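Putative polyprenyl synthetase (Streptomyces coelicolor, PDB 3NF2) probably catalyses the magnesium-dependent joining of isoprenyl diphosphates into longer chains, as do other members of the FPP/GGPP synthase family. Local coordinates at residues V34-H38 / F39-D43; D100-R104 / H105-V109; D169-S172 / V173-L177. All coordinates share one frame; numbering follows the deposited sequence.

Interaction 1: V34-H38 / F39-D43; sequences VAAYH and FGWID
W41 N and G40 N fold back onto A36 O and Y37 O and finish helix 31-38 in a Schellman motif; just before them F39 N still gives an ordinary helical bond to A35 O (2.9 Å). W41 N reaches back five residues to A36 O, again 2.9 Å away, while G40 N turns onto Y37 O and meets it from well above the carbonyl plane. G40 makes this fold-back possible by its positive phi of 83°.

The edge of the H38 ring points at the face of F39, an edge-to-face pair with planes 74° apart and H38 CD2 over the ring centre. F39 holds this position with CG anti to its carbonyl carbon (chi1 -80°), while N88 of helix 77-98 bonds H38 NE2. A leucine here has no flat face, and the H38 edge would probably be left without its aromatic mate. F39 CB in turn lies over the ring of W41, and L20 of helix 5-25 touches both F39 and W41. The methyl of A36 sits between two residues of the exit chain: A36 CB is 4.0 Å from W41 CE3 and 3.9 Å from I42 CG1.

Interaction 2: D100-R104 / H105-V109; sequences DEQRR and HRDTV. With SO4 (sulfate ion), chain B.
T108 carries its hydroxyl between its own N and carbonyl carbon (chi1 53°), which sets OG1 3.0 Å from D100 O, in the carbonyl plane and on a lone pair. The same rotation sends T108 CG2 over the opposite strand, 3.6 Å from Q102 C and close to R103 CB. Q102 bends at chi2 (107°), and the kink swings its amide back across the turn: NE2 lies 3.1 Å from H105 O in a nearly straight bond. H105 O falls almost in the amide plane, yet NE2 stands well above the plane of the H105 carbonyl. The amide and the D107 carboxylate lie 66° apart in plane, and Q102 OE1 and D107 OD1, both acceptors, come near each other without bonding.

The backbone closes the rest. R103 and R106 bond mutually, with R103 N 2.9 Å from R106 O, and T108 N donates to E101 O. R103 NE forms a salt bridge with D95 of helix 77-98. R104 stretches out instead from CG to NE and presents the edge of its guanidinium to a sulfate, NH2 lying 2.8 Å from sulfate O2 and NH1 3.2 Å from O3. K55 N and R58 NH2 grip the same ion.

This is a tight beta hairpin with a two-residue loop, R104 and H105, on a type I' turn, both residues taking positive phi. The sulfate probably came from the crystallisation liquor, but its basic surroundings are consistent with the isopentenyl diphosphate site of this family, to which the second arginine of the pair following the first aspartate-rich motif contributes.

Interaction 3: D169-S172 / V173-L177; sequences DRVS and VEECL
The E175 carboxylate is met from above its plane by the backbone of S172: S172 N donates to OE1 at 2.9 Å in a nearly straight bond. The donor stands 36° out of the carboxylate plane. V171 CG1 comes to the same oxygen at 3.5 Å, so a methyl group packs beside the bonded carboxylate. The other oxygen, OE2, is held in a salt bridge by R168, which probably helps to keep the group charged and fixed in rotation.

In return, E175 N donates to S172 OG, 3.1 Å away. The two bonds together make a capping box, with S172 as N-cap of helix 173-198. S172 places OG between its own N and carbonyl carbon (chi1 81°), turned in toward the first helical turn. E175 CG lies anti to the carbonyl carbon, beside the backbone N, and the chain runs extended from there, which brings the carboxylate back to the residue ahead of the helix. The stem of the glutamate lies close along the serine, E175 CG 3.3 Å from S172 OG.

The first regular helical bond follows, C176 N to S172 O at 3.1 Å, with the donor tilted 27° from the carbonyl plane. V171 CG1 also packs on E175 CB at 3.7 Å. Around this helix start, Y165 at the end of helix 139-165 touches both V171 and E175, V173 rests on V254 and A258 of helix 251-259 and on W303 of helix 300-319, and C176 meets L251.

How the interactions relate
From the N terminus the three contacts follow in series, each closing a short local turn; none nests in or crosses another. Interaction 1 ends helix 31-38, interaction 2 reverses the chain between helices 77-98 and 109-113, and interaction 3 starts helix 173-198. The first two have centres about 12 Å apart and touch through Y37 and H38: Y37 OH lies 2.7 Å from D107 O, a probable hydrogen bond, and the Y37 and H38 side chains pack on V109. The end of one helix is thereby tied to the hairpin. Interaction 3 stands apart, its nearest atoms about 16 Å from interaction 2, and lies across the chain's centre from interaction 1.

Interaction 1: V34-H38 / F39-D43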
ATOM      1  N   VAL A  34       1.740  16.950   0.976  1.00 45.19           N
ATOM      2  CA  VAL A  34       2.114  16.241  -0.246  1.00 41.32           C
ATOM      3  C   VAL A  34       0.883  15.644  -0.944  1.00 42.94           C
ATOM      4  O   VAL A  34       0.773  15.697  -2.178  1.00 39.80           O
ATOM      5  CB  VAL A  34       3.193  15.175   0.042  1.00 41.55           C
ATOM      6  CG1 VAL A  34       3.459  14.320  -1.178  1.00 44.72           C
ATOM      7  CG2 VAL A  34       4.480  15.853   0.491  1.00 29.54           C
ATOM      8  N   ALA A  35      -0.042  15.103  -0.144  1.00 41.36           N
ATOM      9  CA  ALA A  35      -1.341  14.664  -0.648  1.00 43.35           C
ATOM     10  C   ALA A  35      -2.136  15.833  -1.214  1.00 44.71           C
ATOM     11  O   ALA A  35      -2.740  15.697  -2.268  1.00 50.57           O
ATOM     12  CB  ALA A  35      -2.150  13.966   0.436  1.00 39.65           C
ATOM     13  N   ALA A  36      -2.138  16.967  -0.507  1.00 45.26           N
ATOM     14  CA  ALA A  36      -2.821  18.183  -0.980  1.00 45.78           C
ATOM     15  C   ALA A  36      -2.291  18.612  -2.340  1.00 43.78           C
ATOM     16  O   ALA A  36      -3.061  19.044  -3.196  1.00 46.05           O
ATOM     17  CB  ALA A  36      -2.695  19.335   0.034  1.00 37.24           C
ATOM     18  N   TYR A  37      -0.977  18.482  -2.535  1.00 45.09           N
ATOM     19  CA  TYR A  37      -0.396  18.749  -3.835  1.00 45.63           C
ATOM     20  C   TYR A  37      -0.944  17.764  -4.856  1.00 48.28           C
ATOM     21  O   TYR A  37      -1.373  18.177  -5.929  1.00 53.91           O
ATOM     22  CB  TYR A  37       1.135  18.705  -3.834  1.00 46.38           C
ATOM     23  CG  TYR A  37       1.667  18.852  -5.240  1.00 51.36           C
ATOM     24  CD1 TYR A  37       1.710  20.105  -5.852  1.00 60.53           C
ATOM     25  CD2 TYR A  37       2.063  17.735  -5.986  1.00 47.78           C
ATOM     26  CE1 TYR A  37       2.160  20.253  -7.156  1.00 60.55           C
ATOM     27  CE2 TYR A  37       2.513  17.869  -7.295  1.00 56.01           C
ATOM     28  CZ  TYR A  37       2.555  19.136  -7.871  1.00 60.45           C
ATOM     29  OH  TYR A  37       3.001  19.297  -9.157  1.00 59.34           O
ATOM     30  N   HIS A  38      -0.944  16.474  -4.517  1.00 47.14           N
ATOM     31  CA  HIS A  38      -1.493  15.459  -5.415  1.00 46.06           C
ATOM     32  C   HIS A  38      -2.924  15.788  -5.841  1.00 43.16           C
ATOM     33  O   HIS A  38      -3.289  15.627  -7.000  1.00 47.47           O
ATOM     34  CB  HIS A  38      -1.491  14.067  -4.778  1.00 42.64           C
ATOM     35  CG  HIS A  38      -2.249  13.060  -5.585  1.00 45.17           C
ATOM     36  ND1 HIS A  38      -1.826  12.644  -6.830  1.00 43.98           N
ATOM     37  CD2 HIS A  38      -3.433  12.442  -5.361  1.00 42.62           C
ATOM     38  CE1 HIS A  38      -2.701  11.786  -7.324  1.00 44.69           C
ATOM     39  NE2 HIS A  38      -3.684  11.644  -6.452  1.00 47.89           N
ATOM     40  N   PHE A  39      -3.725  16.240  -4.890  1.00 41.35           N
ATOM     41  CA  PHE A  39      -5.112  16.536  -5.153  1.00 46.75           C
ATOM     42  C   PHE A  39      -5.334  17.913  -5.776  1.00 49.28           C
ATOM     43  O   PHE A  39      -6.461  18.248  -6.104  1.00 55.19           O
ATOM     44  CB  PHE A  39      -5.924  16.382  -3.877  1.00 46.44           C
ATOM     45  CG  PHE A  39      -6.266  14.958  -3.544  1.00 45.55           C
ATOM     46  CD1 PHE A  39      -7.279  14.288  -4.240  1.00 39.59           C
ATOM     47  CD2 PHE A  39      -5.576  14.282  -2.536  1.00 40.76           C
ATOM     48  CE1 PHE A  39      -7.600  12.972  -3.932  1.00 42.44           C
ATOM     49  CE2 PHE A  39      -5.884  12.961  -2.220  1.00 35.16           C
ATOM     50  CZ  PHE A  39      -6.900  12.305  -2.909  1.00 32.59           C
ATOM     51  N   GLY A  40      -4.270  18.700  -5.944  1.00 51.29           N
ATOM     52  CA  GLY A  40      -4.365  20.004  -6.606  1.00 51.02           C
ATOM     53  C   GLY A  40      -4.819  21.171  -5.731  1.00 57.10           C
ATOM     54  O   GLY A  40      -5.054  22.280  -6.239  1.00 55.41           O
ATOM     55  N   TRP A  41      -4.933  20.940  -4.421  1.00 55.77           N
ATOM     56  CA  TRP A  41      -5.356  21.993  -3.489  1.00 51.30           C
ATOM     57  C   TRP A  41      -4.257  23.020  -3.186  1.00 49.95           C
ATOM     58  O   TRP A  41      -4.549  24.162  -2.804  1.00 47.18           O
ATOM     59  CB  TRP A  41      -5.925  21.396  -2.196  1.00 51.73           C
ATOM     60  CG  TRP A  41      -7.003  20.369  -2.448  1.00 52.66           C
ATOM     61  CD1 TRP A  41      -7.982  20.418  -3.407  1.00 51.91           C
ATOM     62  CD2 TRP A  41      -7.212  19.151  -1.727  1.00 43.83           C
ATOM     63  NE1 TRP A  41      -8.770  19.296  -3.337  1.00 47.24           N
ATOM     64  CE2 TRP A  41      -8.325  18.503  -2.313  1.00 48.82           C
ATOM     65  CE3 TRP A  41      -6.559  18.535  -0.653  1.00 46.76           C
ATOM     66  CZ2 TRP A  41      -8.803  17.269  -1.854  1.00 50.74           C
ATOM     67  CZ3 TRP A  41      -7.040  17.305  -0.191  1.00 48.16           C
ATOM     68  CH2 TRP A  41      -8.145  16.688  -0.796  1.00 44.53           C
ATOM     69  N   ILE A  42      -3.001  22.605  -3.349  1.00 41.83           N
ATOM     70  CA  ILE A  42      -1.851  23.498  -3.212  1.00 44.25           C
ATOM     71  C   ILE A  42      -0.900  23.214  -4.371  1.00 47.48           C
ATOM     72  O   ILE A  42      -0.978  22.139  -4.972  1.00 44.56           O
ATOM     73  CB  ILE A  42      -1.077  23.345  -1.847  1.00 42.59           C
ATOM     74  CG1 ILE A  42      -0.416  21.969  -1.718  1.00 43.55           C
ATOM     75  CG2 ILE A  42      -1.972  23.652  -0.621  1.00 43.23           C
ATOM     76  CD1 ILE A  42       0.463  21.840  -0.480  1.00 41.91           C
ATOM     77  N   ASP A  43      -0.021  24.171  -4.684  1.00 53.22           N
ATOM     78  CA  ASP A  43       0.947  24.033  -5.783  1.00 59.97           C
ATOM     79  C   ASP A  43       2.313  23.536  -5.296  1.00 60.35           C
ATOM     80  O   ASP A  43       2.440  23.108  -4.151  1.00 62.68           O
ATOM     81  CB  ASP A  43       1.066  25.338  -6.598  1.00 61.45           C
ATOM     82  CG  ASP A  43       1.527  26.530  -5.761  1.00 72.41           C
ATOM     83  OD1 ASP A  43       0.871  27.590  -5.848  1.00 76.62           O
ATOM     84  OD2 ASP A  43       2.533  26.422  -5.026  1.00 75.30           O
TER

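Interaction 2: D100-R104 / H105-V109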
ATOM      1  N   ASP A 100       6.101   8.619 -15.326  1.00 58.47           N
ATOM      2  CA  ASP A 100       5.330   9.740 -15.849  1.00 59.13           C
ATOM      3  C   ASP A 100       5.627  10.984 -15.041  1.00 57.64           C
ATOM      4  O   ASP A 100       5.350  11.029 -13.847  1.00 58.56           O
ATOM      5  CB  ASP A 100       3.826   9.456 -15.772  1.00 60.99           C
ATOM      6  CG  ASP A 100       3.421   8.233 -16.552  1.00 61.89           C
ATOM      7  OD1 ASP A 100       4.075   7.916 -17.567  1.00 61.44           O
ATOM      8  OD2 ASP A 100       2.437   7.588 -16.144  1.00 66.40           O
ATOM      9  N   GLU A 101       6.186  11.993 -15.694  1.00 56.94           N
ATOM     10  CA  GLU A 101       6.517  13.241 -15.009  1.00 61.38           C
ATOM     11  C   GLU A 101       5.306  14.164 -14.824  1.00 61.50           C
ATOM     12  O   GLU A 101       5.361  15.110 -14.033  1.00 59.55           O
ATOM     13  CB  GLU A 101       7.632  13.977 -15.751  1.00 63.55           C
ATOM     14  CG  GLU A 101       8.930  13.195 -15.873  1.00 67.35           C
ATOM     15  CD  GLU A 101      10.015  14.000 -16.551  1.00 77.42           C
ATOM     16  OE1 GLU A 101       9.663  14.891 -17.356  1.00 73.04           O
ATOM     17  OE2 GLU A 101      11.213  13.751 -16.276  1.00 79.48           O
ATOM     18  N   GLN A 102       4.216  13.872 -15.537  1.00 62.59           N
ATOM     19  CA  GLN A 102       3.051  14.761 -15.587  1.00 60.66           C
ATOM     20  C   GLN A 102       1.725  13.994 -15.530  1.00 58.02           C
ATOM     21  O   GLN A 102       1.632  12.857 -15.990  1.00 56.99           O
ATOM     22  CB  GLN A 102       3.090  15.592 -16.873  1.00 57.04           C
ATOM     23  CG  GLN A 102       2.672  17.041 -16.716  1.00 64.30           C
ATOM     24  CD  GLN A 102       3.846  18.003 -16.797  1.00 69.48           C
ATOM     25  OE1 GLN A 102       4.972  17.600 -17.094  1.00 77.90           O
ATOM     26  NE2 GLN A 102       3.586  19.280 -16.538  1.00 66.07           N
ATOM     27  N   ARG A 103       0.711  14.641 -14.955  1.00 58.90           N
ATOM     28  CA  ARG A 103      -0.668  14.158 -14.928  1.00 60.33           C
ATOM     29  C   ARG A 103      -1.583  15.378 -14.859  1.00 63.17           C
ATOM     30  O   ARG A 103      -1.422  16.230 -13.975  1.00 60.07           O
ATOM     31  CB  ARG A 103      -0.909  13.230 -13.729  1.00 61.21           C
ATOM     32  CG  ARG A 103      -2.381  13.092 -13.309  1.00 62.63           C
ATOM     33  CD  ARG A 103      -2.586  11.975 -12.298  1.00 65.14           C
ATOM     34  NE  ARG A 103      -2.142  10.686 -12.830  1.00 73.83           N
ATOM     35  CZ  ARG A 103      -2.878   9.883 -13.599  1.00 69.70           C
ATOM     36  NH1 ARG A 103      -4.120  10.220 -13.933  1.00 67.99           N
ATOM     37  NH2 ARG A 103      -2.368   8.734 -14.030  1.00 58.08           N
ATOM     38  N   ARG A 104      -2.531  15.447 -15.799  1.00 68.96           N
ATOM     39  CA  ARG A 104      -3.403  16.617 -16.018  1.00 71.05           C
ATOM     40  C   ARG A 104      -2.604  17.922 -16.146  1.00 70.08           C
ATOM     41  O   ARG A 104      -2.934  18.934 -15.517  1.00 71.72           O
ATOM     42  CB  ARG A 104      -4.500  16.718 -14.948  1.00 72.49           C
ATOM     43  CG  ARG A 104      -5.459  15.541 -14.953  1.00 78.76           C
ATOM     44  CD  ARG A 104      -6.821  15.934 -14.406  1.00 93.45           C
ATOM     45  NE  ARG A 104      -7.880  15.110 -14.989  1.00102.09           N
ATOM     46  CZ  ARG A 104      -8.467  14.082 -14.379  1.00102.03           C
ATOM     47  NH1 ARG A 104      -8.118  13.741 -13.143  1.00 98.30           N
ATOM     48  NH2 ARG A 104      -9.417  13.399 -15.005  1.00100.21           N
ATOM     49  N   HIS A 105      -1.537  17.853 -16.949  1.00 69.59           N
ATOM     50  CA  HIS A 105      -0.626  18.975 -17.260  1.00 70.85           C
ATOM     51  C   HIS A 105       0.145  19.570 -16.068  1.00 68.10           C
ATOM     52  O   HIS A 105       0.787  20.612 -16.193  1.00 70.30           O
ATOM     53  CB  HIS A 105      -1.341  20.053 -18.093  1.00 71.68           C
ATOM     54  CG  HIS A 105      -2.038  19.501 -19.297  1.00 74.75           C
ATOM     55  ND1 HIS A 105      -1.369  19.159 -20.452  1.00 71.99           N
ATOM     56  CD2 HIS A 105      -3.341  19.198 -19.513  1.00 78.39           C
ATOM     57  CE1 HIS A 105      -2.231  18.685 -21.334  1.00 75.39           C
ATOM     58  NE2 HIS A 105      -3.433  18.696 -20.788  1.00 78.77           N
ATOM     59  N   ARG A 106       0.079  18.879 -14.931  1.00 65.55           N
ATOM     60  CA  ARG A 106       0.756  19.264 -13.697  1.00 60.77           C
ATOM     61  C   ARG A 106       1.785  18.209 -13.363  1.00 55.47           C
ATOM     62  O   ARG A 106       1.534  17.018 -13.561  1.00 57.74           O
ATOM     63  CB  ARG A 106      -0.248  19.336 -12.541  1.00 61.20           C
ATOM     64  CG  ARG A 106      -0.827  20.718 -12.235  1.00 68.15           C
ATOM     65  CD  ARG A 106      -1.935  20.631 -11.175  1.00 68.68           C
ATOM     66  NE  ARG A 106      -1.726  19.489 -10.286  1.00 75.07           N
ATOM     67  CZ  ARG A 106      -1.281  19.556  -9.034  1.00 68.49           C
ATOM     68  NH1 ARG A 106      -1.009  20.725  -8.460  1.00 62.27           N
ATOM     69  NH2 ARG A 106      -1.124  18.435  -8.348  1.00 57.31           N
ATOM     70  N   ASP A 107       2.931  18.638 -12.842  1.00 52.06           N
ATOM     71  CA  ASP A 107       3.958  17.712 -12.357  1.00 52.20           C
ATOM     72  C   ASP A 107       3.407  16.702 -11.345  1.00 50.51           C
ATOM     73  O   ASP A 107       2.585  17.038 -10.493  1.00 52.56           O
ATOM     74  CB  ASP A 107       5.123  18.478 -11.733  1.00 55.32           C
ATOM     75  CG  ASP A 107       6.067  19.057 -12.767  1.00 61.51           C
ATOM     76  OD1 ASP A 107       5.959  18.693 -13.960  1.00 64.79           O
ATOM     77  OD2 ASP A 107       6.925  19.879 -12.376  1.00 59.65           O
ATOM     78  N   THR A 108       3.839  15.456 -11.472  1.00 48.60           N
ATOM     79  CA  THR A 108       3.446  14.420 -10.534  1.00 46.63           C
ATOM     80  C   THR A 108       4.178  14.589  -9.200  1.00 50.44           C
ATOM     81  O   THR A 108       5.239  15.236  -9.127  1.00 44.49           O
ATOM     82  CB  THR A 108       3.725  13.028 -11.093  1.00 46.83           C
ATOM     83  OG1 THR A 108       5.094  12.950 -11.504  1.00 41.98           O
ATOM     84  CG2 THR A 108       2.803  12.737 -12.281  1.00 43.88           C
ATOM     85  N   VAL A 109       3.596  14.009  -8.149  1.00 46.98           N
ATOM     86  CA  VAL A 109       4.170  14.084  -6.806  1.00 45.48           C
ATOM     87  C   VAL A 109       5.629  13.666  -6.765  1.00 41.94           C
ATOM     88  O   VAL A 109       6.438  14.352  -6.148  1.00 43.93           O
ATOM     89  CB  VAL A 109       3.337  13.293  -5.775  1.00 44.65           C
ATOM     90  CG1 VAL A 109       4.159  12.942  -4.558  1.00 41.61           C
ATOM     91  CG2 VAL A 109       2.131  14.112  -5.361  1.00 40.96           C
TER
HETATM   92  S   SO4 B   1     -10.375  10.781 -12.343  1.00 77.46           S
HETATM   93  O1  SO4 B   1     -10.823  10.927 -10.957  1.00 65.52           O
HETATM   94  O2  SO4 B   1     -10.910  11.899 -13.119  1.00 78.40           O
HETATM   95  O3  SO4 B   1      -8.909  10.787 -12.365  1.00 66.70           O
HETATM   96  O4  SO4 B   1     -10.861   9.526 -12.930  1.00 60.05           O

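Interaction 3: D169-S172 / V173-L177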
ATOM      1  N   ASP A 169       6.264  -6.571 -28.134  1.00 58.12           N
ATOM      2  CA  ASP A 169       5.954  -5.900 -29.397  1.00 59.69           C
ATOM      3  C   ASP A 169       4.485  -6.074 -29.760  1.00 60.56           C
ATOM      4  O   ASP A 169       3.916  -5.261 -30.489  1.00 63.09           O
ATOM      5  CB  ASP A 169       6.847  -6.413 -30.527  1.00 62.54           C
ATOM      6  CG  ASP A 169       8.283  -5.928 -30.404  1.00 68.45           C
ATOM      7  OD1 ASP A 169       8.502  -4.832 -29.842  1.00 68.38           O
ATOM      8  OD2 ASP A 169       9.192  -6.645 -30.876  1.00 76.78           O
ATOM      9  N   ARG A 170       3.879  -7.141 -29.253  1.00 55.22           N
ATOM     10  CA  ARG A 170       2.444  -7.328 -29.372  1.00 57.31           C
ATOM     11  C   ARG A 170       1.859  -7.922 -28.099  1.00 56.13           C
ATOM     12  O   ARG A 170       2.526  -8.642 -27.361  1.00 59.12           O
ATOM     13  CB  ARG A 170       2.081  -8.158 -30.610  1.00 61.77           C
ATOM     14  CG  ARG A 170       2.784  -9.494 -30.718  1.00 59.89           C
ATOM     15  CD  ARG A 170       2.864 -10.016 -32.157  1.00 51.45           C
ATOM     16  NE  ARG A 170       1.540 -10.291 -32.704  1.00 59.91           N
ATOM     17  CZ  ARG A 170       1.004  -9.660 -33.750  1.00 63.48           C
ATOM     18  NH1 ARG A 170       1.685  -8.714 -34.402  1.00 61.15           N
ATOM     19  NH2 ARG A 170      -0.216  -9.990 -34.152  1.00 52.56           N
ATOM     20  N   VAL A 171       0.615  -7.554 -27.837  1.00 52.21           N
ATOM     21  CA  VAL A 171      -0.159  -8.012 -26.696  1.00 48.41           C
ATOM     22  C   VAL A 171      -1.458  -8.521 -27.311  1.00 47.06           C
ATOM     23  O   VAL A 171      -1.953  -7.931 -28.278  1.00 40.20           O
ATOM     24  CB  VAL A 171      -0.435  -6.824 -25.735  1.00 48.86           C
ATOM     25  CG1 VAL A 171      -1.446  -7.179 -24.673  1.00 50.72           C
ATOM     26  CG2 VAL A 171       0.861  -6.360 -25.080  1.00 49.87           C
ATOM     27  N   SER A 172      -1.996  -9.626 -26.805  1.00 45.94           N
ATOM     28  CA  SER A 172      -3.227 -10.151 -27.382  1.00 44.43           C
ATOM     29  C   SER A 172      -4.435  -9.329 -26.933  1.00 45.54           C
ATOM     30  O   SER A 172      -4.347  -8.552 -25.977  1.00 44.66           O
ATOM     31  CB  SER A 172      -3.407 -11.621 -27.035  1.00 40.99           C
ATOM     32  OG  SER A 172      -3.929 -11.758 -25.736  1.00 54.58           O
ATOM     33  N   VAL A 173      -5.550  -9.495 -27.640  1.00 48.71           N
ATOM     34  CA  VAL A 173      -6.819  -8.851 -27.292  1.00 46.84           C
ATOM     35  C   VAL A 173      -7.270  -9.297 -25.909  1.00 45.01           C
ATOM     36  O   VAL A 173      -7.612  -8.466 -25.067  1.00 47.12           O
ATOM     37  CB  VAL A 173      -7.912  -9.141 -28.355  1.00 48.26           C
ATOM     38  CG1 VAL A 173      -9.301  -8.757 -27.840  1.00 47.97           C
ATOM     39  CG2 VAL A 173      -7.605  -8.403 -29.654  1.00 46.88           C
ATOM     40  N   GLU A 174      -7.216 -10.605 -25.671  1.00 49.26           N
ATOM     41  CA  GLU A 174      -7.584 -11.191 -24.382  1.00 51.97           C
ATOM     42  C   GLU A 174      -6.767 -10.618 -23.219  1.00 49.82           C
ATOM     43  O   GLU A 174      -7.318 -10.298 -22.165  1.00 47.96           O
ATOM     44  CB  GLU A 174      -7.437 -12.709 -24.436  1.00 54.80           C
ATOM     45  CG  GLU A 174      -8.546 -13.475 -23.719  1.00 74.51           C
ATOM     46  CD  GLU A 174      -9.803 -13.643 -24.575  1.00 89.99           C
ATOM     47  OE1 GLU A 174     -10.596 -12.678 -24.689  1.00 84.37           O
ATOM     48  OE2 GLU A 174     -10.000 -14.753 -25.124  1.00 93.49           O
ATOM     49  N   GLU A 175      -5.463 -10.453 -23.438  1.00 49.45           N
ATOM     50  CA  GLU A 175      -4.559  -9.901 -22.432  1.00 46.61           C
ATOM     51  C   GLU A 175      -4.894  -8.449 -22.114  1.00 46.80           C
ATOM     52  O   GLU A 175      -4.795  -8.014 -20.961  1.00 45.72           O
ATOM     53  CB  GLU A 175      -3.112  -9.995 -22.910  1.00 44.46           C
ATOM     54  CG  GLU A 175      -2.497 -11.381 -22.788  1.00 49.35           C
ATOM     55  CD  GLU A 175      -1.169 -11.515 -23.525  1.00 46.04           C
ATOM     56  OE1 GLU A 175      -0.845 -10.659 -24.377  1.00 56.84           O
ATOM     57  OE2 GLU A 175      -0.444 -12.488 -23.254  1.00 50.28           O
ATOM     58  N   CYS A 176      -5.282  -7.706 -23.147  1.00 42.09           N
ATOM     59  CA  CYS A 176      -5.649  -6.309 -22.988  1.00 42.71           C
ATOM     60  C   CYS A 176      -6.958  -6.185 -22.206  1.00 44.70           C
ATOM     61  O   CYS A 176      -7.084  -5.316 -21.345  1.00 44.72           O
ATOM     62  CB  CYS A 176      -5.781  -5.647 -24.352  1.00 39.84           C
ATOM     63  SG  CYS A 176      -5.899  -3.866 -24.303  1.00 47.53           S
ATOM     64  N   LEU A 177      -7.903  -7.079 -22.496  1.00 40.68           N
ATOM     65  CA  LEU A 177      -9.215  -7.073 -21.867  1.00 41.88           C
ATOM     66  C   LEU A 177      -9.119  -7.346 -20.388  1.00 40.41           C
ATOM     67  O   LEU A 177      -9.700  -6.607 -19.590  1.00 39.22           O
ATOM     68  CB  LEU A 177     -10.157  -8.091 -22.524  1.00 41.79           C
ATOM     69  CG  LEU A 177     -10.772  -7.716 -23.878  1.00 49.01           C
ATOM     70  CD1 LEU A 177     -11.639  -8.857 -24.425  1.00 38.80           C
ATOM     71  CD2 LEU A 177     -11.570  -6.419 -23.799  1.00 49.84           C
TER